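Local coordinates for protein possible prolidase (Bifidobacterium longum NCC2705, PDB 2P9B) that is a putative prolidase of the amidohydrolase family, probably a hydrolase acting on carbon-nitrogen bonds, at residues G325-A330 with V364-F369. Sequence-based numbering, arbitrary orientation.
Sequences GMVSGA and VAYAGF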
loop_
_atom_site.group_PDB
_atom_site.type_symbol
_atom_site.label_atom_id
_atom_site.label_comp_id
_atom_site.label_asym_id
_atom_site.label_seq_id
_atom_site.Cartn_x
_atom_site.Cartn_y
_atom_site.Cartn_z
ATOM N N GLY A 325 -9.572 -2.352 18.008
ATOM C CA GLY A 325 -10.568 -2.599 16.982
ATOM C C GLY A 325 -9.920 -2.915 15.644
ATOM O O GLY A 325 -10.413 -3.757 14.898
HETATM N N MSE A 326 -8.819 -2.235 15.325
HETATM C CA MSE A 326 -8.120 -2.483 14.065
HETATM C C MSE A 326 -7.608 -3.922 14.050
HETATM O O MSE A 326 -7.731 -4.639 13.052
HETATM C CB MSE A 326 -6.931 -1.519 13.897
HETATM C CG MSE A 326 -7.307 -0.056 13.581
HETATM SE SE MSE A 326 -5.905 1.216 13.874
HETATM C CE MSE A 326 -4.525 0.302 12.975
ATOM N N VAL A 327 -7.026 -4.345 15.164
ATOM C CA VAL A 327 -6.493 -5.694 15.247
ATOM C C VAL A 327 -7.602 -6.732 15.196
ATOM O O VAL A 327 -7.549 -7.669 14.400
ATOM C CB VAL A 327 -5.659 -5.875 16.536
ATOM C CG1 VAL A 327 -5.298 -7.339 16.733
ATOM C CG2 VAL A 327 -4.397 -5.034 16.439
ATOM N N SER A 328 -8.613 -6.563 16.039
ATOM C CA SER A 328 -9.717 -7.507 16.063
ATOM C C SER A 328 -10.406 -7.568 14.698
ATOM O O SER A 328 -10.696 -8.652 14.194
ATOM C CB SER A 328 -10.722 -7.110 17.147
ATOM O OG SER A 328 -11.728 -8.103 17.280
ATOM N N GLY A 329 -10.654 -6.404 14.100
ATOM C CA GLY A 329 -11.303 -6.365 12.802
ATOM C C GLY A 329 -10.507 -7.040 11.696
ATOM O O GLY A 329 -11.080 -7.662 10.809
ATOM N N ALA A 330 -9.184 -6.919 11.741
ATOM C CA ALA A 330 -8.345 -7.540 10.724
ATOM C C ALA A 330 -8.417 -9.056 10.862
ATOM O O ALA A 330 -8.452 -9.780 9.873
ATOM C CB ALA A 330 -6.898 -7.065 10.870
ATOM N N VAL A 364 0.814 -11.240 10.446
ATOM C CA VAL A 364 1.009 -12.600 10.926
ATOM C C VAL A 364 0.854 -12.647 12.446
ATOM O O VAL A 364 0.183 -13.523 12.982
ATOM C CB VAL A 364 2.415 -13.135 10.556
ATOM C CG1 VAL A 364 2.644 -14.496 11.208
ATOM C CG2 VAL A 364 2.546 -13.254 9.047
ATOM N N ALA A 365 1.465 -11.691 13.136
ATOM C CA ALA A 365 1.412 -11.669 14.594
ATOM C C ALA A 365 0.075 -11.250 15.205
ATOM O O ALA A 365 -0.282 -11.713 16.291
ATOM C CB ALA A 365 2.526 -10.779 15.134
ATOM N N TYR A 366 -0.668 -10.393 14.510
ATOM C CA TYR A 366 -1.941 -9.893 15.028
ATOM C C TYR A 366 -3.221 -10.310 14.312
ATOM O O TYR A 366 -4.278 -10.378 14.940
ATOM C CB TYR A 366 -1.906 -8.359 15.078
ATOM C CG TYR A 366 -0.958 -7.790 16.108
ATOM C CD1 TYR A 366 -1.383 -7.543 17.416
ATOM C CD2 TYR A 366 0.372 -7.523 15.785
ATOM C CE1 TYR A 366 -0.504 -7.041 18.375
ATOM C CE2 TYR A 366 1.260 -7.025 16.738
ATOM C CZ TYR A 366 0.814 -6.787 18.032
ATOM O OH TYR A 366 1.690 -6.302 18.980
ATOM N N ALA A 367 -3.148 -10.590 13.013
ATOM C CA ALA A 367 -4.357 -10.938 12.265
ATOM C C ALA A 367 -4.504 -12.387 11.831
ATOM O O ALA A 367 -5.349 -12.702 10.993
ATOM C CB ALA A 367 -4.483 -10.027 11.052
ATOM N N GLY A 368 -3.682 -13.265 12.392
ATOM C CA GLY A 368 -3.774 -14.674 12.051
ATOM C C GLY A 368 -3.309 -15.064 10.660
ATOM O O GLY A 368 -3.669 -16.133 10.174
ATOM N N PHE A 369 -2.521 -14.206 10.012
ATOM C CA PHE A 369 -2.009 -14.512 8.683
ATOM C C PHE A 369 -0.807 -15.424 8.778
ATOM O O PHE A 369 -0.072 -15.398 9.761
ATOM C CB PHE A 369 -1.508 -13.257 7.959
ATOM C CG PHE A 369 -2.569 -12.470 7.269
ATOM C CD1 PHE A 369 -2.499 -12.260 5.893
ATOM C CD2 PHE A 369 -3.589 -11.872 7.990
ATOM C CE1 PHE A 369 -3.435 -11.462 5.247
ATOM C CE2 PHE A 369 -4.533 -11.070 7.355
ATOM C CZ PHE A 369 -4.455 -10.864 5.983
#
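V327 and A330, one turn apart on helix 313-335, meet Y366 and A367 in the last turn of helix 356-367. This is helix-to-helix packing within the TIM-barrel type of domain that the amidohydrolase family shares. Two small apolar pairs carry the contact; 187 Å² is buried between segments 325-330 and 364-369, both sides summed. At the first, CG1 of V327 lies 3.9 Å from CB of Y366 and 3.7 Å from the carbonyl O of Y366, so the methyl rests on both backbone and side chain. With CG1 anti to the backbone N (chi1 171°), the valine turns this methyl toward the tyrosine and sets it at the ring edge, near the ring plane. The other methyl, CG2 of V327, lies clearly out of that plane, above the ring's border, 4.0 Å from CD1 of Y366. CG of Y366 stands anti to its own carbonyl carbon (chi1 -69°), which swings the ring away from the carbonyl, and the two side chains cross at a slant. At the second contact A330 points its methyl at the other helix. The short side chains let the backbones come close here: the CA atoms of A330 and A367 are 5.5 Å apart, against 6.2 Å for those of V327 and Y366. Helix 295-303 adds a third wall, since L295 touches both V327 and Y366, and L299 also packs on the tyrosine. A330 also touches P293. After A367 the chain leaves helical geometry at G368, whose phi is positive (71°), and the ring of F369 stacks with H334, on the same helix as A330. The alanine pair itself is methyl against methyl, with CB of A330 3.8 Å from CB of A367, and CB of A367 also comes 4.1 Å from the backbone C of A330.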